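Local coordinates for protein ornithine aminotransferase (Plasmodium falciparum, PDB 3LG0) that probably catalyses, with pyridoxal 5'-phosphate, the transfer of the delta-amino group of L-ornithine to 2-oxoglutarate, giving L-glutamate and its 5-semialdehyde, at residues Y103-M109 with S272-D278; R47-L52 with K369-T375. All coordinates share one frame. Residue numbers count along the deposited sequence, not the author numbering.

Contact 1 (Y103-M109 with S272-D278); sequences YDKVLMM and SAILAND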
ATOM      1  N   TYR A 103      -6.842   0.616 -23.343  1.00 36.08           N
ATOM      2  CA  TYR A 103      -6.499  -0.774 -23.081  1.00 31.41           C
ATOM      3  C   TYR A 103      -7.767  -1.517 -22.697  1.00 33.08           C
ATOM      4  O   TYR A 103      -8.717  -0.910 -22.175  1.00 32.15           O
ATOM      5  CB  TYR A 103      -5.430  -0.876 -21.984  1.00 29.03           C
ATOM      6  CG  TYR A 103      -4.070  -0.442 -22.461  1.00 25.57           C
ATOM      7  CD1 TYR A 103      -3.151  -1.370 -22.932  1.00 28.39           C
ATOM      8  CD2 TYR A 103      -3.706   0.896 -22.459  1.00 35.77           C
ATOM      9  CE1 TYR A 103      -1.892  -0.969 -23.383  1.00 37.49           C
ATOM     10  CE2 TYR A 103      -2.447   1.312 -22.907  1.00 29.32           C
ATOM     11  CZ  TYR A 103      -1.548   0.371 -23.373  1.00 36.98           C
ATOM     12  OH  TYR A 103      -0.305   0.762 -23.827  1.00 34.73           O
ATOM     13  N   ASP A 104      -7.787  -2.822 -22.969  1.00 37.98           N
ATOM     14  CA  ASP A 104      -8.948  -3.654 -22.649  1.00 34.11           C
ATOM     15  C   ASP A 104      -9.241  -3.633 -21.154  1.00 36.64           C
ATOM     16  O   ASP A 104     -10.387  -3.469 -20.746  1.00 31.03           O
ATOM     17  CB  ASP A 104      -8.734  -5.103 -23.091  1.00 35.42           C
ATOM     18  CG  ASP A 104      -8.661  -5.253 -24.596  1.00 36.35           C
ATOM     19  OD1 ASP A 104      -9.249  -4.435 -25.308  1.00 36.11           O
ATOM     20  OD2 ASP A 104      -8.014  -6.198 -25.069  1.00 42.92           O
ATOM     21  N   LYS A 105      -8.198  -3.797 -20.343  1.00 36.64           N
ATOM     22  CA  LYS A 105      -8.400  -4.032 -18.922  1.00 34.58           C
ATOM     23  C   LYS A 105      -7.448  -3.269 -18.003  1.00 34.88           C
ATOM     24  O   LYS A 105      -6.369  -2.842 -18.403  1.00 31.58           O
ATOM     25  CB  LYS A 105      -8.364  -5.538 -18.640  1.00 32.85           C
ATOM     26  CG  LYS A 105      -9.692  -6.234 -18.981  1.00 32.03           C
ATOM     27  CD  LYS A 105      -9.642  -7.736 -18.732  1.00 31.24           C
ATOM     28  CE  LYS A 105     -11.027  -8.358 -18.855  1.00 36.91           C
ATOM     29  NZ  LYS A 105     -11.687  -7.894 -20.111  1.00 32.56           N
ATOM     30  N   VAL A 106      -7.882  -3.082 -16.763  1.00 35.93           N
ATOM     31  CA  VAL A 106      -7.051  -2.468 -15.749  1.00 25.16           C
ATOM     32  C   VAL A 106      -7.173  -3.248 -14.440  1.00 27.02           C
ATOM     33  O   VAL A 106      -8.203  -3.872 -14.151  1.00 23.75           O
ATOM     34  CB  VAL A 106      -7.414  -0.971 -15.537  1.00 31.60           C
ATOM     35  CG1 VAL A 106      -8.729  -0.839 -14.819  1.00 20.44           C
ATOM     36  CG2 VAL A 106      -6.304  -0.236 -14.755  1.00 22.94           C
ATOM     37  N   LEU A 107      -6.097  -3.209 -13.662  1.00 25.62           N
ATOM     38  CA  LEU A 107      -6.029  -3.844 -12.352  1.00 23.66           C
ATOM     39  C   LEU A 107      -5.586  -2.785 -11.352  1.00 23.78           C
ATOM     40  O   LEU A 107      -4.490  -2.230 -11.491  1.00 21.31           O
ATOM     41  CB  LEU A 107      -5.038  -5.010 -12.425  1.00 25.19           C
ATOM     42  CG  LEU A 107      -4.443  -5.736 -11.217  1.00 32.23           C
ATOM     43  CD1 LEU A 107      -5.340  -5.745  -9.998  1.00 37.61           C
ATOM     44  CD2 LEU A 107      -4.096  -7.162 -11.662  1.00 35.79           C
ATOM     45  N   MET A 108      -6.443  -2.483 -10.371  1.00 22.23           N
ATOM     46  CA  MET A 108      -6.166  -1.425  -9.386  1.00 23.22           C
ATOM     47  C   MET A 108      -5.454  -1.977  -8.157  1.00 23.66           C
ATOM     48  O   MET A 108      -5.871  -2.980  -7.597  1.00 18.68           O
ATOM     49  CB  MET A 108      -7.458  -0.732  -8.903  1.00 20.29           C
ATOM     50  CG  MET A 108      -8.339  -0.146  -9.982  1.00 28.08           C
ATOM     51  SD  MET A 108      -7.506   1.053 -11.033  1.00 37.04           S
ATOM     52  CE  MET A 108      -7.371   2.456  -9.923  1.00 29.59           C
ATOM     53  N   MET A 109      -4.416  -1.275  -7.710  1.00 24.62           N
ATOM     54  CA  MET A 109      -3.737  -1.644  -6.472  1.00 29.52           C
ATOM     55  C   MET A 109      -3.442  -0.396  -5.636  1.00 24.02           C
ATOM     56  O   MET A 109      -3.921   0.691  -5.937  1.00 25.51           O
ATOM     57  CB  MET A 109      -2.457  -2.400  -6.816  1.00 27.23           C
ATOM     58  CG  MET A 109      -2.396  -2.717  -8.295  1.00 42.22           C
ATOM     59  SD  MET A 109      -1.200  -3.972  -8.693  1.00 32.18           S
ATOM     60  CE  MET A 109      -1.759  -5.166  -7.466  1.00 43.57           C
ATOM     61  N   SER A 272      -2.461   2.680  -7.466  1.00 23.82           N
ATOM     62  CA  SER A 272      -1.635   2.346  -8.607  1.00 21.14           C
ATOM     63  C   SER A 272      -2.471   1.447  -9.514  1.00 21.75           C
ATOM     64  O   SER A 272      -3.547   0.977  -9.116  1.00 21.44           O
ATOM     65  CB  SER A 272      -0.353   1.641  -8.147  1.00 15.75           C
ATOM     66  OG  SER A 272      -0.662   0.352  -7.674  1.00 18.44           O
ATOM     67  N   ALA A 273      -1.982   1.202 -10.720  1.00 17.55           N
ATOM     68  CA  ALA A 273      -2.738   0.418 -11.701  1.00 25.78           C
ATOM     69  C   ALA A 273      -1.844  -0.215 -12.764  1.00 26.48           C
ATOM     70  O   ALA A 273      -0.796   0.324 -13.123  1.00 17.55           O
ATOM     71  CB  ALA A 273      -3.820   1.307 -12.394  1.00 20.25           C
ATOM     72  N   ILE A 274      -2.298  -1.350 -13.278  1.00 19.00           N
ATOM     73  CA  ILE A 274      -1.717  -1.941 -14.446  1.00 26.32           C
ATOM     74  C   ILE A 274      -2.770  -1.960 -15.563  1.00 29.55           C
ATOM     75  O   ILE A 274      -3.912  -2.374 -15.352  1.00 27.21           O
ATOM     76  CB  ILE A 274      -1.210  -3.358 -14.155  1.00 26.45           C
ATOM     77  CG1 ILE A 274       0.002  -3.305 -13.232  1.00 32.69           C
ATOM     78  CG2 ILE A 274      -0.813  -4.057 -15.431  1.00 22.36           C
ATOM     79  CD1 ILE A 274       0.370  -4.673 -12.649  1.00 30.61           C
ATOM     80  N   LEU A 275      -2.386  -1.498 -16.751  1.00 24.91           N
ATOM     81  CA  LEU A 275      -3.279  -1.547 -17.909  1.00 31.35           C
ATOM     82  C   LEU A 275      -2.691  -2.490 -18.933  1.00 34.86           C
ATOM     83  O   LEU A 275      -1.485  -2.456 -19.208  1.00 29.57           O
ATOM     84  CB  LEU A 275      -3.418  -0.178 -18.563  1.00 26.53           C
ATOM     85  CG  LEU A 275      -4.071   0.948 -17.790  1.00 33.06           C
ATOM     86  CD1 LEU A 275      -3.413   2.266 -18.214  1.00 37.15           C
ATOM     87  CD2 LEU A 275      -5.570   0.971 -18.055  1.00 28.18           C
ATOM     88  N   ALA A 276      -3.544  -3.315 -19.517  1.00 30.56           N
ATOM     89  CA  ALA A 276      -3.099  -4.278 -20.511  1.00 32.22           C
ATOM     90  C   ALA A 276      -4.320  -4.750 -21.291  1.00 32.71           C
ATOM     91  O   ALA A 276      -5.455  -4.571 -20.846  1.00 31.86           O
ATOM     92  CB  ALA A 276      -2.392  -5.454 -19.826  1.00 22.05           C
ATOM     93  N   ASN A 277      -4.092  -5.341 -22.456  1.00 30.19           N
ATOM     94  CA  ASN A 277      -5.199  -5.888 -23.237  1.00 44.96           C
ATOM     95  C   ASN A 277      -5.556  -7.301 -22.805  1.00 32.05           C
ATOM     96  O   ASN A 277      -4.806  -7.922 -22.060  1.00 34.91           O
ATOM     97  CB  ASN A 277      -4.869  -5.844 -24.723  1.00 31.36           C
ATOM     98  CG  ASN A 277      -4.897  -4.450 -25.269  1.00 36.76           C
ATOM     99  OD1 ASN A 277      -5.729  -3.630 -24.872  1.00 40.95           O
ATOM    100  ND2 ASN A 277      -3.984  -4.160 -26.187  1.00 38.52           N
ATOM    101  N   ASP A 278      -6.688  -7.804 -23.291  1.00 37.84           N
ATOM    102  CA  ASP A 278      -7.179  -9.138 -22.900  1.00 37.27           C
ATOM    103  C   ASP A 278      -6.170 -10.283 -23.049  1.00 31.33           C
ATOM    104  O   ASP A 278      -6.069 -11.132 -22.166  1.00 38.63           O
ATOM    105  CB  ASP A 278      -8.481  -9.477 -23.618  1.00 36.37           C
ATOM    106  CG  ASP A 278      -9.677  -8.776 -23.013  1.00 44.93           C
ATOM    107  OD1 ASP A 278      -9.583  -8.335 -21.855  1.00 50.79           O
ATOM    108  OD2 ASP A 278     -10.718  -8.671 -23.689  1.00 53.87           O
TER

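Contact 2 (R47-L52 with K369-T375); sequences RYYDFL and KENGLIT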
ATOM      1  N   ARG A  47       6.707  30.008   3.640  1.00 34.80           N
ATOM      2  CA  ARG A  47       6.150  29.370   2.466  1.00 36.27           C
ATOM      3  C   ARG A  47       7.258  28.924   1.524  1.00 38.95           C
ATOM      4  O   ARG A  47       8.261  29.620   1.357  1.00 31.62           O
ATOM      5  CB  ARG A  47       5.218  30.331   1.743  1.00 41.11           C
ATOM      6  CG  ARG A  47       4.638  29.759   0.457  1.00 44.88           C
ATOM      7  CD  ARG A  47       3.815  30.797  -0.294  1.00 42.00           C
ATOM      8  NE  ARG A  47       4.662  31.688  -1.073  1.00 45.12           N
ATOM      9  CZ  ARG A  47       4.199  32.664  -1.848  1.00 51.66           C
ATOM     10  NH1 ARG A  47       2.891  32.875  -1.941  1.00 51.34           N
ATOM     11  NH2 ARG A  47       5.043  33.431  -2.532  1.00 44.60           N
ATOM     12  N   TYR A  48       7.088  27.755   0.921  1.00 39.23           N
ATOM     13  CA  TYR A  48       8.086  27.239  -0.013  1.00 32.24           C
ATOM     14  C   TYR A  48       7.431  26.717  -1.286  1.00 31.08           C
ATOM     15  O   TYR A  48       6.304  26.208  -1.272  1.00 31.84           O
ATOM     16  CB  TYR A  48       8.895  26.097   0.617  1.00 28.09           C
ATOM     17  CG  TYR A  48       9.437  26.344   2.006  1.00 31.72           C
ATOM     18  CD1 TYR A  48       8.619  26.218   3.127  1.00 35.92           C
ATOM     19  CD2 TYR A  48      10.773  26.663   2.206  1.00 33.67           C
ATOM     20  CE1 TYR A  48       9.112  26.427   4.406  1.00 31.84           C
ATOM     21  CE2 TYR A  48      11.274  26.878   3.481  1.00 29.38           C
ATOM     22  CZ  TYR A  48      10.439  26.754   4.574  1.00 33.09           C
ATOM     23  OH  TYR A  48      10.915  26.945   5.850  1.00 36.94           O
ATOM     24  N   TYR A  49       8.149  26.842  -2.388  1.00 30.37           N
ATOM     25  CA  TYR A  49       7.776  26.143  -3.595  1.00 31.38           C
ATOM     26  C   TYR A  49       8.117  24.673  -3.388  1.00 33.66           C
ATOM     27  O   TYR A  49       9.251  24.333  -3.016  1.00 32.14           O
ATOM     28  CB  TYR A  49       8.554  26.680  -4.796  1.00 34.14           C
ATOM     29  CG  TYR A  49       8.022  27.973  -5.385  1.00 49.28           C
ATOM     30  CD1 TYR A  49       8.655  29.191  -5.136  1.00 39.72           C
ATOM     31  CD2 TYR A  49       6.897  27.971  -6.209  1.00 45.92           C
ATOM     32  CE1 TYR A  49       8.167  30.378  -5.684  1.00 39.65           C
ATOM     33  CE2 TYR A  49       6.407  29.147  -6.765  1.00 39.83           C
ATOM     34  CZ  TYR A  49       7.043  30.346  -6.497  1.00 45.76           C
ATOM     35  OH  TYR A  49       6.555  31.522  -7.031  1.00 40.91           O
ATOM     36  N   ASP A  50       7.139  23.802  -3.628  1.00 33.80           N
ATOM     37  CA  ASP A  50       7.361  22.360  -3.550  1.00 25.51           C
ATOM     38  C   ASP A  50       7.899  21.860  -4.874  1.00 25.62           C
ATOM     39  O   ASP A  50       7.154  21.773  -5.841  1.00 29.52           O
ATOM     40  CB  ASP A  50       6.062  21.626  -3.238  1.00 28.23           C
ATOM     41  CG  ASP A  50       6.269  20.126  -3.044  1.00 35.45           C
ATOM     42  OD1 ASP A  50       7.334  19.604  -3.444  1.00 27.54           O
ATOM     43  OD2 ASP A  50       5.365  19.474  -2.479  1.00 28.44           O
ATOM     44  N   PHE A  51       9.185  21.521  -4.908  1.00 30.69           N
ATOM     45  CA  PHE A  51       9.808  21.067  -6.149  1.00 33.15           C
ATOM     46  C   PHE A  51      10.049  19.560  -6.208  1.00 33.28           C
ATOM     47  O   PHE A  51      10.786  19.065  -7.074  1.00 30.85           O
ATOM     48  CB  PHE A  51      11.069  21.894  -6.494  1.00 28.99           C
ATOM     49  CG  PHE A  51      10.813  22.901  -7.575  1.00 26.79           C
ATOM     50  CD1 PHE A  51       9.854  23.889  -7.393  1.00 25.69           C
ATOM     51  CD2 PHE A  51      11.461  22.818  -8.789  1.00 29.64           C
ATOM     52  CE1 PHE A  51       9.579  24.806  -8.397  1.00 29.30           C
ATOM     53  CE2 PHE A  51      11.196  23.744  -9.801  1.00 32.38           C
ATOM     54  CZ  PHE A  51      10.251  24.727  -9.605  1.00 28.37           C
ATOM     55  N   LEU A  52       9.398  18.848  -5.288  1.00 26.04           N
ATOM     56  CA  LEU A  52       9.377  17.397  -5.290  1.00 27.27           C
ATOM     57  C   LEU A  52       8.009  16.867  -5.711  1.00 27.85           C
ATOM     58  O   LEU A  52       7.913  15.858  -6.397  1.00 27.13           O
ATOM     59  CB  LEU A  52       9.725  16.875  -3.907  1.00 33.56           C
ATOM     60  CG  LEU A  52      10.260  15.457  -3.876  1.00 35.88           C
ATOM     61  CD1 LEU A  52      11.473  15.403  -4.766  1.00 41.49           C
ATOM     62  CD2 LEU A  52      10.610  15.058  -2.459  1.00 34.81           C
ATOM     63  N   LYS A 369      16.151  25.250   0.342  1.00 32.84           N
ATOM     64  CA  LYS A 369      15.128  25.383   1.351  1.00 36.60           C
ATOM     65  C   LYS A 369      15.193  26.780   1.958  1.00 39.89           C
ATOM     66  O   LYS A 369      14.182  27.490   2.016  1.00 40.37           O
ATOM     67  CB  LYS A 369      15.295  24.293   2.415  1.00 33.84           C
ATOM     68  CG  LYS A 369      14.237  24.302   3.514  1.00 39.21           C
ATOM     69  CD  LYS A 369      14.761  24.959   4.769  1.00 42.06           C
ATOM     70  CE  LYS A 369      13.705  24.977   5.855  1.00 46.11           C
ATOM     71  NZ  LYS A 369      14.213  25.639   7.083  1.00 38.59           N
ATOM     72  N   GLU A 370      16.392  27.172   2.380  1.00 37.70           N
ATOM     73  CA  GLU A 370      16.635  28.495   2.945  1.00 38.79           C
ATOM     74  C   GLU A 370      16.143  29.570   1.977  1.00 40.44           C
ATOM     75  O   GLU A 370      15.635  30.614   2.396  1.00 40.86           O
ATOM     76  CB  GLU A 370      18.128  28.657   3.220  1.00 39.33           C
ATOM     77  CG  GLU A 370      18.509  29.759   4.191  1.00 66.45           C
ATOM     78  CD  GLU A 370      20.029  29.886   4.356  1.00 75.95           C
ATOM     79  OE1 GLU A 370      20.714  28.851   4.551  1.00 74.61           O
ATOM     80  OE2 GLU A 370      20.536  31.024   4.286  1.00 65.19           O
ATOM     81  N   ASN A 371      16.278  29.291   0.679  1.00 37.15           N
ATOM     82  CA  ASN A 371      15.894  30.233  -0.365  1.00 29.03           C
ATOM     83  C   ASN A 371      14.438  30.168  -0.831  1.00 36.96           C
ATOM     84  O   ASN A 371      14.045  30.900  -1.733  1.00 33.86           O
ATOM     85  CB  ASN A 371      16.856  30.125  -1.543  1.00 32.20           C
ATOM     86  CG  ASN A 371      18.172  30.842  -1.275  1.00 45.45           C
ATOM     87  OD1 ASN A 371      19.214  30.523  -1.857  1.00 39.43           O
ATOM     88  ND2 ASN A 371      18.125  31.819  -0.379  1.00 30.65           N
ATOM     89  N   GLY A 372      13.639  29.312  -0.206  1.00 29.34           N
ATOM     90  CA  GLY A 372      12.217  29.255  -0.504  1.00 32.33           C
ATOM     91  C   GLY A 372      11.765  28.158  -1.466  1.00 26.48           C
ATOM     92  O   GLY A 372      10.667  28.210  -2.000  1.00 35.91           O
ATOM     93  N   LEU A 373      12.604  27.157  -1.687  1.00 33.92           N
ATOM     94  CA  LEU A 373      12.245  26.055  -2.589  1.00 34.61           C
ATOM     95  C   LEU A 373      12.731  24.748  -1.992  1.00 38.46           C
ATOM     96  O   LEU A 373      13.896  24.629  -1.627  1.00 33.76           O
ATOM     97  CB  LEU A 373      12.854  26.271  -3.983  1.00 29.26           C
ATOM     98  CG  LEU A 373      12.690  25.239  -5.101  1.00 36.33           C
ATOM     99  CD1 LEU A 373      12.676  25.944  -6.469  1.00 38.14           C
ATOM    100  CD2 LEU A 373      13.762  24.147  -5.053  1.00 22.18           C
ATOM    101  N   ILE A 374      11.839  23.771  -1.880  1.00 34.02           N
ATOM    102  CA  ILE A 374      12.232  22.504  -1.280  1.00 31.76           C
ATOM    103  C   ILE A 374      12.275  21.346  -2.272  1.00 29.99           C
ATOM    104  O   ILE A 374      11.373  21.165  -3.088  1.00 30.87           O
ATOM    105  CB  ILE A 374      11.358  22.103  -0.066  1.00 33.22           C
ATOM    106  CG1 ILE A 374       9.880  21.977  -0.447  1.00 32.73           C
ATOM    107  CG2 ILE A 374      11.550  23.066   1.095  1.00 32.64           C
ATOM    108  CD1 ILE A 374       9.022  21.402   0.702  1.00 29.52           C
ATOM    109  N   THR A 375      13.336  20.558  -2.168  1.00 27.55           N
ATOM    110  CA  THR A 375      13.496  19.375  -2.971  1.00 28.62           C
ATOM    111  C   THR A 375      14.506  18.454  -2.292  1.00 28.25           C
ATOM    112  O   THR A 375      14.938  18.728  -1.183  1.00 33.54           O
ATOM    113  CB  THR A 375      13.939  19.727  -4.390  1.00 32.86           C
ATOM    114  OG1 THR A 375      13.987  18.536  -5.183  1.00 38.81           O
ATOM    115  CG2 THR A 375      15.306  20.406  -4.375  1.00 28.87           C
TER

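Contact 1 (Y103-M109 with S272-D278)
The ring of Y103 lies obliquely against the neighbouring segment, with CG 4.0 Å from L275 CB and CD1 3.8 Å from A276 CA; its OH is bonded to the carbonyl of P255. D104 ties the end of the pairing with two hydrogen bonds, one from its backbone and one to its side chain. Its N donates to N277 OD1 at 2.9 Å, while its OD2 receives the N of D278 at 2.7 Å with an almost straight 174° geometry, where helix 278-281 starts.

K105 opens the antiparallel strand pair: K105 N to A276 O is 2.9 Å and A276 N to K105 O 3.1 Å. K105 NZ also forms a salt bridge with D278 OD1 at 2.8 Å, and has a second partner in the T19 carbonyl of the second subunit. The axes of 105-109 and 272-276 approach to 4.6 Å at 163°. V106 faces L275 in a non-hydrogen-bonded pair, CG2 to CD2 3.6 Å. L107 forms the next reciprocal bonds, N to I274 O at 2.9 Å and O to I274 N at 3.0 Å. M108 places SD 3.9 Å from A273 CB on the V106 face, and M109 N closes on S272 O at 2.8 Å.

The S272 side chain lies about 8 Å from that of K262, the probable PLP-attachment lysine, unmodified here. In this PLP-dependent aminotransferase fold, 105-109 is the large mixed sheet's outermost strand within the chain, where V106's backbone is hydrogen-bonded to the second subunit. Helix 88-101 packs on the V106 and M108 face, helix 112-129 on the opposite face at M109, S272 and I274, and strand 257-260 continues the sheet beyond 272-276.

Contact 2 (R47-L52 with K369-T375)
G372 carries the least common geometry here: at phi 99° and psi 17° it ends helix 361-370 in a Schellman motif, its N bonded to K369 O at 2.9 Å. A CB at these angles would collide with the carbonyl O of N371, so the backbone itself explains the glycine. The chain passes directly from this turn into pairing, because G372 O accepts Y49 N at 2.9 Å.

Two further bonds fix the parallel register: I374 N to Y49 O at 2.9 Å (171°) and F51 N to I374 O at 2.9 Å (150°). They join 47-50 to 373-378 as adjacent strands of a mixed sheet that brings N-terminal and C-terminal parts of this class-III aminotransferase together; within this sheet 373-378 runs parallel to 47-50 and antiparallel to 382-385 on its other flank.

Side chains add contacts around this short pairing. The Y48 ring meets K369 O edge-on, CE2 to O 3.3 Å, and its CD2 packs 3.8 Å from I374 CG2, while its OH is held by D42. On the L373 side, CD1 of L373 sits 3.7 Å from the F51 ring centroid and 15° off the normal, a CH-pi contact over the face. At the end of strand 47-50, D50 OD1 accepts L52 N at 2.9 Å in an Asx turn and also accepts a hydrogen bond from the N of S53, at the start of helix 53-56. I374 additionally packs on F85 of the second subunit.

In the fold
Both contacts are largely buried and touch the second subunit, yet they belong to different sheets, lie on opposite sides of the chain's centre, and are separated by about 17 Å between nearest atoms and 35 Å between centres. They share no secondary-structure element. Contact 1 is antiparallel, with three reciprocal bond pairs, and its charged groups gather at one end; contact 2 is parallel, has three backbone bonds across it, and relies more on aromatic rings. It also buries less surface, 515 against 771 Å². Along the sequence, contact 1 is nested inside the loop that contact 2 closes.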